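Local coordinates for protein phenylalanine hydroxylase (Colwellia psychrerythraea, PDB 2V27) that probably converts L-phenylalanine to L-tyrosine, using tetrahydrobiopterin, molecular oxygen and a non-haem iron, at residues B[32-37]-B[111-116]; B[96-101]-B[139-144]; B[161-166]-B[219-224]. All blocks are in the same frame, centred on the assembly; numbering follows the deposited sequence.

Interaction 1: residues B[32-37]-B[111-116]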
loop_
_atom_site.group_PDB
_atom_site.type_symbol
_atom_site.label_atom_id
_atom_site.label_comp_id
_atom_site.label_asym_id
_atom_site.label_seq_id
_atom_site.Cartn_x
_atom_site.Cartn_y
_atom_site.Cartn_z
ATOM N N PHE B 32 -22.341 8.194 8.227
ATOM C CA PHE B 32 -22.379 9.091 9.380
ATOM C C PHE B 32 -22.491 8.265 10.647
ATOM O O PHE B 32 -21.705 8.437 11.602
ATOM C CB PHE B 32 -23.607 10.021 9.250
ATOM C CG PHE B 32 -23.531 11.251 10.096
ATOM C CD1 PHE B 32 -23.135 12.450 9.519
ATOM C CD2 PHE B 32 -23.843 11.242 11.461
ATOM C CE1 PHE B 32 -23.066 13.603 10.236
ATOM C CE2 PHE B 32 -23.750 12.416 12.218
ATOM C CZ PHE B 32 -23.363 13.615 11.579
ATOM N N THR B 33 -23.473 7.367 10.689
ATOM C CA THR B 33 -23.687 6.598 11.925
ATOM C C THR B 33 -22.454 5.775 12.315
ATOM O O THR B 33 -22.083 5.741 13.493
ATOM C CB THR B 33 -24.919 5.649 11.848
ATOM O OG1 THR B 33 -24.913 4.933 10.606
ATOM C CG2 THR B 33 -26.182 6.421 11.998
ATOM N N ARG B 34 -21.844 5.108 11.328
ATOM C CA ARG B 34 -20.636 4.307 11.581
ATOM C C ARG B 34 -19.472 5.192 12.054
ATOM O O ARG B 34 -18.726 4.799 12.938
ATOM C CB ARG B 34 -20.237 3.419 10.409
ATOM C CG ARG B 34 -19.484 4.099 9.319
ATOM C CD ARG B 34 -19.266 3.152 8.146
ATOM N NE ARG B 34 -18.342 3.760 7.209
ATOM C CZ ARG B 34 -17.876 3.195 6.115
ATOM N NH1 ARG B 34 -18.268 1.954 5.759
ATOM N NH2 ARG B 34 -17.012 3.884 5.377
ATOM N N GLN B 35 -19.332 6.385 11.490
ATOM C CA GLN B 35 -18.189 7.220 11.840
ATOM C C GLN B 35 -18.357 7.893 13.173
ATOM O O GLN B 35 -17.393 8.021 13.918
ATOM C CB GLN B 35 -17.900 8.259 10.752
ATOM C CG GLN B 35 -16.449 8.773 10.826
ATOM C CD GLN B 35 -15.381 7.705 10.494
ATOM O OE1 GLN B 35 -14.218 7.731 11.033
ATOM N NE2 GLN B 35 -15.740 6.783 9.624
ATOM N N ILE B 36 -19.588 8.328 13.494
ATOM C CA ILE B 36 -19.848 8.946 14.812
ATOM C C ILE B 36 -19.454 8.005 15.923
ATOM O O ILE B 36 -18.861 8.412 16.924
ATOM C CB ILE B 36 -21.329 9.372 14.986
ATOM C CG1 ILE B 36 -21.542 10.679 14.271
ATOM C CG2 ILE B 36 -21.668 9.648 16.457
ATOM C CD1 ILE B 36 -20.656 11.841 14.781
ATOM N N ALA B 37 -19.721 6.732 15.721
ATOM C CA ALA B 37 -19.252 5.719 16.673
ATOM C C ALA B 37 -17.706 5.561 16.647
ATOM O O ALA B 37 -17.090 5.458 17.703
ATOM C CB ALA B 37 -19.953 4.400 16.395
ATOM N N GLU B 111 -18.491 1.018 -2.880
ATOM C CA GLU B 111 -17.297 1.715 -2.366
ATOM C C GLU B 111 -17.468 2.297 -0.964
ATOM O O GLU B 111 -16.703 3.183 -0.583
ATOM C CB GLU B 111 -16.900 2.882 -3.289
ATOM C CG GLU B 111 -16.749 2.553 -4.737
ATOM C CD GLU B 111 -16.807 3.798 -5.637
ATOM O OE1 GLU B 111 -15.868 3.915 -6.449
ATOM O OE2 GLU B 111 -17.771 4.647 -5.551
ATOM N N MET B 112 -18.460 1.825 -0.212
ATOM C CA MET B 112 -18.751 2.352 1.132
ATOM C C MET B 112 -17.464 2.592 1.934
ATOM O O MET B 112 -17.170 3.702 2.373
ATOM C CB MET B 112 -19.695 1.392 1.880
ATOM C CG MET B 112 -20.394 1.938 3.128
ATOM S SD MET B 112 -21.624 3.223 2.784
ATOM C CE MET B 112 -21.856 3.006 1.025
ATOM N N ASP B 113 -16.683 1.530 2.075
ATOM C CA ASP B 113 -15.550 1.509 3.006
ATOM C C ASP B 113 -14.336 2.283 2.539
ATOM O O ASP B 113 -13.465 2.582 3.372
ATOM C CB ASP B 113 -15.124 0.063 3.337
ATOM C CG ASP B 113 -16.233 -0.724 3.985
ATOM O OD1 ASP B 113 -17.118 -0.097 4.587
ATOM O OD2 ASP B 113 -16.226 -1.992 3.900
ATOM N N TYR B 114 -14.236 2.600 1.248
ATOM C CA TYR B 114 -13.105 3.360 0.706
ATOM C C TYR B 114 -13.331 3.798 -0.720
ATOM O O TYR B 114 -13.771 2.986 -1.539
ATOM C CB TYR B 114 -11.748 2.570 0.751
ATOM C CG TYR B 114 -10.618 3.360 0.088
ATOM C CD1 TYR B 114 -9.910 4.338 0.802
ATOM C CD2 TYR B 114 -10.318 3.181 -1.263
ATOM C CE1 TYR B 114 -8.908 5.075 0.187
ATOM C CE2 TYR B 114 -9.347 3.916 -1.882
ATOM C CZ TYR B 114 -8.654 4.879 -1.153
ATOM O OH TYR B 114 -7.658 5.620 -1.745
ATOM N N LEU B 115 -13.004 5.053 -1.042
ATOM C CA LEU B 115 -12.763 5.462 -2.438
ATOM C C LEU B 115 -11.697 6.501 -2.506
ATOM O O LEU B 115 -11.555 7.300 -1.571
ATOM C CB LEU B 115 -14.018 5.950 -3.164
ATOM C CG LEU B 115 -14.531 7.340 -2.868
ATOM C CD1 LEU B 115 -15.549 7.787 -3.912
ATOM C CD2 LEU B 115 -15.150 7.392 -1.465
ATOM N N GLN B 116 -10.961 6.493 -3.617
ATOM C CA GLN B 116 -9.788 7.334 -3.763
ATOM C C GLN B 116 -10.190 8.788 -3.993
ATOM O O GLN B 116 -9.591 9.655 -3.419
ATOM C CB GLN B 116 -8.837 6.833 -4.870
ATOM C CG GLN B 116 -7.483 7.601 -4.967
ATOM N NE2 GLN B 116 -5.684 7.242 -6.967
#

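Interaction 2: residues B[96-101]-B[139-144]. With SO4 (sulfate ion), chain F.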
loop_
_atom_site.group_PDB
_atom_site.type_symbol
_atom_site.label_atom_id
_atom_site.label_comp_id
_atom_site.label_asym_id
_atom_site.label_seq_id
_atom_site.Cartn_x
_atom_site.Cartn_y
_atom_site.Cartn_z
ATOM N N SER B 96 -7.616 30.381 -0.999
ATOM C CA SER B 96 -7.169 31.740 -0.673
ATOM C C SER B 96 -8.338 32.695 -0.521
ATOM O O SER B 96 -8.178 33.746 0.104
ATOM C CB SER B 96 -6.179 32.319 -1.696
ATOM O OG SER B 96 -6.830 32.688 -2.891
ATOM N N GLU B 97 -9.471 32.321 -1.122
ATOM C CA GLU B 97 -10.724 33.082 -1.052
ATOM C C GLU B 97 -11.699 32.508 -0.014
ATOM O O GLU B 97 -12.873 32.896 0.030
ATOM C CB GLU B 97 -11.378 33.160 -2.420
ATOM C CG GLU B 97 -10.566 33.929 -3.471
ATOM C CD GLU B 97 -11.239 33.989 -4.860
ATOM O OE1 GLU B 97 -12.190 33.228 -5.140
ATOM O OE2 GLU B 97 -10.780 34.817 -5.658
ATOM N N LYS B 98 -11.224 31.583 0.839
ATOM C CA LYS B 98 -12.070 30.965 1.893
ATOM C C LYS B 98 -13.281 30.245 1.275
ATOM O O LYS B 98 -14.389 30.208 1.835
ATOM C CB LYS B 98 -12.445 31.944 3.036
ATOM C CG LYS B 98 -11.243 32.734 3.526
ATOM C CD LYS B 98 -11.551 33.952 4.390
ATOM C CE LYS B 98 -12.278 33.583 5.627
ATOM N NZ LYS B 98 -12.502 34.796 6.570
ATOM N N LYS B 99 -13.003 29.583 0.149
ATOM C CA LYS B 99 -13.934 28.709 -0.532
ATOM C C LYS B 99 -13.349 27.286 -0.538
ATOM O O LYS B 99 -12.287 27.036 -1.117
ATOM C CB LYS B 99 -14.142 29.216 -1.961
ATOM C CG LYS B 99 -14.877 30.573 -2.008
ATOM C CD LYS B 99 -14.630 31.253 -3.345
ATOM C CE LYS B 99 -15.224 32.708 -3.257
ATOM N NZ LYS B 99 -14.966 33.489 -4.522
ATOM N N PHE B 100 -14.027 26.381 0.158
ATOM C CA PHE B 100 -13.547 24.988 0.240
ATOM C C PHE B 100 -14.234 24.118 -0.812
ATOM O O PHE B 100 -15.432 23.927 -0.756
ATOM C CB PHE B 100 -13.805 24.421 1.637
ATOM C CG PHE B 100 -12.961 23.188 1.944
ATOM C CD1 PHE B 100 -11.605 23.325 2.139
ATOM C CD2 PHE B 100 -13.523 21.920 1.953
ATOM C CE1 PHE B 100 -10.761 22.195 2.394
ATOM C CE2 PHE B 100 -12.694 20.768 2.191
ATOM C CZ PHE B 100 -11.319 20.933 2.400
ATOM N N PRO B 101 -13.469 23.593 -1.772
ATOM C CA PRO B 101 -14.103 22.882 -2.868
ATOM C C PRO B 101 -14.726 21.542 -2.397
ATOM O O PRO B 101 -14.081 20.792 -1.653
ATOM C CB PRO B 101 -12.946 22.633 -3.858
ATOM C CG PRO B 101 -11.792 23.561 -3.424
ATOM C CD PRO B 101 -11.996 23.677 -1.918
ATOM N N TYR B 139 -5.439 28.783 8.986
ATOM C CA TYR B 139 -4.309 28.030 8.438
ATOM C C TYR B 139 -4.634 27.581 6.995
ATOM O O TYR B 139 -3.784 27.697 6.099
ATOM C CB TYR B 139 -3.983 26.849 9.371
ATOM C CG TYR B 139 -3.047 25.831 8.754
ATOM C CD1 TYR B 139 -1.673 26.086 8.694
ATOM C CD2 TYR B 139 -3.540 24.631 8.222
ATOM C CE1 TYR B 139 -0.801 25.192 8.131
ATOM C CE2 TYR B 139 -2.682 23.705 7.637
ATOM C CZ TYR B 139 -1.326 23.984 7.570
ATOM O OH TYR B 139 -0.479 22.995 7.053
ATOM N N THR B 140 -5.849 27.098 6.765
ATOM C CA THR B 140 -6.256 26.670 5.451
ATOM C C THR B 140 -6.237 27.829 4.451
ATOM O O THR B 140 -5.808 27.676 3.284
ATOM C CB THR B 140 -7.613 25.954 5.532
ATOM O OG1 THR B 140 -7.548 24.909 6.519
ATOM C CG2 THR B 140 -8.034 25.363 4.211
ATOM N N GLU B 141 -6.742 28.976 4.877
ATOM C CA GLU B 141 -6.644 30.160 4.019
ATOM C C GLU B 141 -5.161 30.515 3.700
ATOM O O GLU B 141 -4.838 30.826 2.536
ATOM C CB GLU B 141 -7.331 31.329 4.729
ATOM C CG GLU B 141 -7.303 32.651 3.923
ATOM C CD GLU B 141 -7.828 33.824 4.726
ATOM O OE1 GLU B 141 -8.263 33.640 5.870
ATOM O OE2 GLU B 141 -7.850 34.953 4.169
ATOM N N ALA B 142 -4.321 30.512 4.712
ATOM C CA ALA B 142 -2.906 30.854 4.529
ATOM C C ALA B 142 -2.268 29.834 3.596
ATOM O O ALA B 142 -1.428 30.178 2.730
ATOM C CB ALA B 142 -2.187 30.871 5.856
ATOM N N TYR B 143 -2.662 28.557 3.704
ATOM C CA TYR B 143 -2.104 27.523 2.855
ATOM C C TYR B 143 -2.471 27.855 1.396
ATOM O O TYR B 143 -1.653 27.767 0.452
ATOM C CB TYR B 143 -2.625 26.145 3.305
ATOM C CG TYR B 143 -2.278 25.101 2.292
ATOM C CD1 TYR B 143 -1.028 24.436 2.358
ATOM C CD2 TYR B 143 -3.153 24.747 1.237
ATOM C CE1 TYR B 143 -0.653 23.464 1.414
ATOM C CE2 TYR B 143 -2.780 23.754 0.285
ATOM C CZ TYR B 143 -1.490 23.118 0.371
ATOM O OH TYR B 143 -1.087 22.195 -0.544
ATOM N N GLY B 144 -3.740 28.231 1.169
ATOM C CA GLY B 144 -4.154 28.604 -0.169
ATOM C C GLY B 144 -3.300 29.766 -0.689
ATOM O O GLY B 144 -2.858 29.727 -1.844
HETATM S S SO4 F . -16.006 32.401 -7.955
HETATM O O1 SO4 F . -15.175 31.213 -8.333
HETATM O O2 SO4 F . -17.132 32.407 -8.914
HETATM O O3 SO4 F . -16.495 32.328 -6.573
HETATM O O4 SO4 F . -15.132 33.613 -8.109
HETATM O O HOH W 1 -9.093 35.448 1.879
HETATM O O HOH W 2 -9.794 35.553 7.417
#

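Interaction 3: residues B[161-166]-B[219-224]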
loop_
_atom_site.group_PDB
_atom_site.type_symbol
_atom_site.label_atom_id
_atom_site.label_comp_id
_atom_site.label_asym_id
_atom_site.label_seq_id
_atom_site.Cartn_x
_atom_site.Cartn_y
_atom_site.Cartn_z
ATOM N N LEU B 161 2.920 19.134 2.850
ATOM C CA LEU B 161 2.523 19.809 4.074
ATOM C C LEU B 161 1.013 19.602 4.364
ATOM O O LEU B 161 0.618 19.250 5.488
ATOM C CB LEU B 161 2.846 21.314 4.027
ATOM C CG LEU B 161 2.381 22.144 5.244
ATOM C CD1 LEU B 161 2.907 21.642 6.642
ATOM C CD2 LEU B 161 2.761 23.648 5.027
ATOM N N TYR B 162 0.174 19.758 3.351
ATOM C CA TYR B 162 -1.272 19.632 3.468
ATOM C C TYR B 162 -1.588 18.186 3.875
ATOM O O TYR B 162 -2.408 17.942 4.789
ATOM C CB TYR B 162 -1.876 19.935 2.094
ATOM C CG TYR B 162 -3.393 20.132 2.057
ATOM C CD1 TYR B 162 -3.936 21.412 2.259
ATOM C CD2 TYR B 162 -4.257 19.069 1.833
ATOM C CE1 TYR B 162 -5.310 21.642 2.229
ATOM C CE2 TYR B 162 -5.673 19.297 1.779
ATOM C CZ TYR B 162 -6.150 20.612 1.971
ATOM O OH TYR B 162 -7.503 20.966 1.970
ATOM N N TRP B 163 -0.891 17.232 3.256
ATOM C CA TRP B 163 -1.141 15.819 3.498
ATOM C C TRP B 163 -0.940 15.501 4.982
ATOM O O TRP B 163 -1.770 14.844 5.598
ATOM C CB TRP B 163 -0.173 14.985 2.641
ATOM C CG TRP B 163 -0.355 13.500 2.806
ATOM C CD1 TRP B 163 0.455 12.618 3.532
ATOM C CD2 TRP B 163 -1.359 12.698 2.178
ATOM N NE1 TRP B 163 -0.030 11.319 3.394
ATOM C CE2 TRP B 163 -1.127 11.332 2.555
ATOM C CE3 TRP B 163 -2.450 12.995 1.349
ATOM C CZ2 TRP B 163 -1.976 10.273 2.122
ATOM C CZ3 TRP B 163 -3.273 11.948 0.904
ATOM C CH2 TRP B 163 -3.031 10.600 1.292
ATOM N N PHE B 164 0.174 15.970 5.523
ATOM C CA PHE B 164 0.504 15.652 6.884
ATOM C C PHE B 164 -0.199 16.473 7.955
ATOM O O PHE B 164 0.014 16.223 9.153
ATOM C CB PHE B 164 2.008 15.703 7.039
ATOM C CG PHE B 164 2.686 14.504 6.409
ATOM C CD1 PHE B 164 3.515 14.643 5.272
ATOM C CD2 PHE B 164 2.445 13.216 6.954
ATOM C CE1 PHE B 164 4.169 13.506 4.700
ATOM C CE2 PHE B 164 3.056 12.082 6.420
ATOM C CZ PHE B 164 3.937 12.222 5.295
ATOM N N THR B 165 -1.030 17.457 7.551
ATOM C CA THR B 165 -1.771 18.319 8.502
ATOM C C THR B 165 -3.266 18.141 8.218
ATOM O O THR B 165 -3.925 17.333 8.855
ATOM C CB THR B 165 -1.324 19.833 8.394
ATOM O OG1 THR B 165 -1.349 20.276 7.021
ATOM C CG2 THR B 165 0.105 19.951 8.936
ATOM N N ILE B 166 -3.787 18.861 7.234
ATOM C CA ILE B 166 -5.217 18.801 6.937
ATOM C C ILE B 166 -5.736 17.396 6.633
ATOM O O ILE B 166 -6.893 17.092 7.012
ATOM C CB ILE B 166 -5.512 19.816 5.793
ATOM C CG1 ILE B 166 -5.329 21.255 6.388
ATOM C CG2 ILE B 166 -6.952 19.621 5.182
ATOM C CD1 ILE B 166 -5.359 22.343 5.397
ATOM N N ILE B 219 -1.344 3.848 0.114
ATOM C CA ILE B 219 -0.813 2.885 1.107
ATOM C C ILE B 219 -1.198 3.272 2.555
ATOM O O ILE B 219 -1.601 4.419 2.810
ATOM C CB ILE B 219 0.742 2.670 1.054
ATOM C CG1 ILE B 219 1.451 3.984 1.462
ATOM C CG2 ILE B 219 1.175 2.218 -0.330
ATOM C CD1 ILE B 219 2.972 3.796 1.586
ATOM N N MET B 220 -1.127 2.319 3.500
ATOM C CA MET B 220 -1.280 2.658 4.909
ATOM C C MET B 220 -0.030 3.489 5.267
ATOM O O MET B 220 1.105 3.121 5.002
ATOM C CB MET B 220 -1.378 1.398 5.731
ATOM C CG MET B 220 -2.556 0.481 5.320
ATOM S SD MET B 220 -4.158 1.333 5.213
ATOM C CE MET B 220 -4.422 1.726 6.967
ATOM N N GLN B 221 -0.279 4.665 5.827
ATOM C CA GLN B 221 0.768 5.617 6.088
ATOM C C GLN B 221 1.796 5.093 7.131
ATOM O O GLN B 221 1.444 4.748 8.274
ATOM C CB GLN B 221 0.142 6.958 6.540
ATOM C CG GLN B 221 -0.718 7.605 5.388
ATOM C CD GLN B 221 0.104 7.761 4.150
ATOM O OE1 GLN B 221 1.042 8.569 4.110
ATOM N NE2 GLN B 221 -0.269 7.029 3.121
ATOM N N PRO B 222 3.083 5.052 6.749
ATOM C CA PRO B 222 4.109 4.628 7.704
ATOM C C PRO B 222 4.479 5.680 8.736
ATOM O O PRO B 222 5.025 5.332 9.806
ATOM C CB PRO B 222 5.319 4.268 6.818
ATOM C CG PRO B 222 5.083 4.967 5.518
ATOM C CD PRO B 222 3.607 5.274 5.382
ATOM N N ILE B 223 4.097 6.938 8.487
ATOM C CA ILE B 223 4.520 8.049 9.339
ATOM C C ILE B 223 3.355 9.046 9.484
ATOM O O ILE B 223 2.723 9.404 8.491
ATOM C CB ILE B 223 5.685 8.836 8.694
ATOM C CG1 ILE B 223 6.925 7.974 8.577
ATOM C CG2 ILE B 223 5.989 10.085 9.523
ATOM C CD1 ILE B 223 7.986 8.595 7.657
ATOM N N TYR B 224 3.129 9.482 10.731
ATOM C CA TYR B 224 2.195 10.596 11.035
ATOM C C TYR B 224 2.951 11.663 11.782
ATOM O O TYR B 224 3.946 11.354 12.520
ATOM C CB TYR B 224 1.052 10.107 11.951
ATOM C CG TYR B 224 0.092 9.166 11.259
ATOM C CD1 TYR B 224 0.449 7.851 10.995
ATOM C CD2 TYR B 224 -1.154 9.617 10.767
ATOM C CE1 TYR B 224 -0.415 6.977 10.282
ATOM C CE2 TYR B 224 -2.052 8.749 10.115
ATOM C CZ TYR B 224 -1.644 7.429 9.877
ATOM O OH TYR B 224 -2.416 6.506 9.212
#

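Interaction 1: residues B[32-37]-B[111-116]
Arg-34 reaches from its helix to the turn at Met-112 and Asp-113, across backbones whose nearest CA atoms, those of Arg-34 and Asp-113, are 10.4 Å apart. A long side chain with several N-H donors at its end suits such a gap. Its CG sits between the backbone N and the carbonyl carbon (chi1 81°), and from there the chain runs out extended, delivering the guanidinium to the type I turn 111-114. Arg-34 NH1 forms a salt bridge with Asp-113 OD1 at 2.6 Å. The carboxylate oxygen lies near the edge of the guanidinium, somewhat tilted from its plane, and the two flat groups are turned 30° against each other. One N-H donor meets one oxygen here, OD2 serving a second cation, Lys-264 of the second subunit. Arg-34 NH2 makes a weak bond, 3.0 Å to Met-112 O, a carbonyl that Arg-107 NH1 also engages. Met-112 supplies a nonpolar flank as well: in one of its two conformers, Met-112 CG comes within 3.4 Å of Arg-34 NH1. An aspartate suits the turn because its short side chain holds both oxygens close to the backbone. A leucine replacing Arg-34 would probably leave Asp-113 OD1 without its charged mate and Met-112 O with one donor fewer. The contact thus ties helix 22-38 to the loop between strand 99-103 and helix 120-131; Pro-188 of helix 188-196 touches Arg-34, and the Met-112 side chain packs back on Ile-27 and Leu-31 of helix 22-38.

Interaction 2: residues B[96-101]-B[139-144]
Ser-96 and Gly-144 bring the two backbones together, their CA atoms 4.4 Å apart, where the end of helix 88-96 meets helix 134-147. Helix 88-96 is the helix of a beta-alpha-beta crossover joining the parallel strands 78-82 and 99-103, and it finishes in a Schellman motif: Lys-98 N turns back to Leu-95 O, and Lys-99 N to Leu-94 O. Lys-98 is the C-prime residue with positive phi (59°), and the chain then leaves directly into the strand. Glycine suits position 144 because a CB there would point at the other segment and collide with Ser-96 N.

Beside this close backbone approach, Lys-98 and Glu-141 carry most of the side-chain contact. Glu-141 has CG anti to its own N (chi1 -180°) and stretches out fully, laying its carboxylate against the methylenes of Lys-98, with Lys-98 CD 3.6 Å from Glu-141 OE1. The charges themselves stand further apart, 4.4 Å from Lys-98 NZ to Glu-141 OE1, and a water spans them, accepting from the ammonium and donating to the carboxylate. Each charge has a firmer partner outside: Lys-98 NZ bonds Thr-75 O, and Glu-141 OE2 pairs with Lys-145. A second water donates to both Ser-96 O and Glu-141 OE2, knitting the helix end to its neighbour.

Glu-97 OE1 takes a salt bridge from Lys-99 NZ at 2.9 Å, arriving from above the carboxylate plane, while Lys-99 NZ also bonds O3 of a sulfate ion, probably from the crystallisation liquor, at 2.8 Å.

Interaction 3: residues B[161-166]-B[219-224]
Trp-163 and Gln-221 join helix 152-167 of the aromatic amino acid hydroxylase fold, whose last residue is the iron ligand Glu-167, to the loop entering strand 223-227. The helix widens into a pi-type turn over residues 163-166.

Of the polar interactions, one hydrogen bond spans the contact: Trp-163 NE1 donates to Gln-221 OE1 at 3.0 Å, nearly straight at 161°. The oxygen lies in the indole plane, yet the donor stands well above the carbonyl plane of the amide, and ring and amide are turned 78° against each other. Gln-221, folded back at chi2 (-55°), sends NE2 to Ile-219 O at 2.9 Å and also to Arg-216 O. These two acceptors fix the rotation of the amide and present its oxygen to the indole. A glutamine suits this buried place, since one flat group both accepts and donates.

Among the aromatic contacts, Trp-163 brings its CD1 over the centre of the Phe-164 ring, 3.7 Å above its plane; outside the two segments, Tyr-215 stacks on the indole, and Tyr-225 meets Phe-164 edge-to-face. Phenylalanine fits because it offers a face to its neighbour and a rim to the strand.

The remaining link is packing of that rim against backbone: Phe-164 CE2 approaches Ile-223 O to 3.4 Å, the oxygen lying in the plane of the ring.

Overall arrangement
Interactions 2 and 3 touch, whereas interaction 1 stands apart, its centre 26 Å from that of interaction 2 and 19 Å from that of interaction 3. Helices 134-147 and 152-167, consecutive in the chain, make the join: Tyr-139 OH and Thr-165 OG1 are 2.9 Å apart, a probable hydrogen bond, and Tyr-143 packs on Tyr-162. The Trp-163 side chain of interaction 3 lies about 7 Å from the iron, which is held by His-122, His-127 and Glu-167. Phe-100 of interaction 2 meets the His-127 ring, and the Arg-34 side chain of interaction 1 lies about 10 Å from that of His-122. Interactions 1 and 3 also both touch the second subunit.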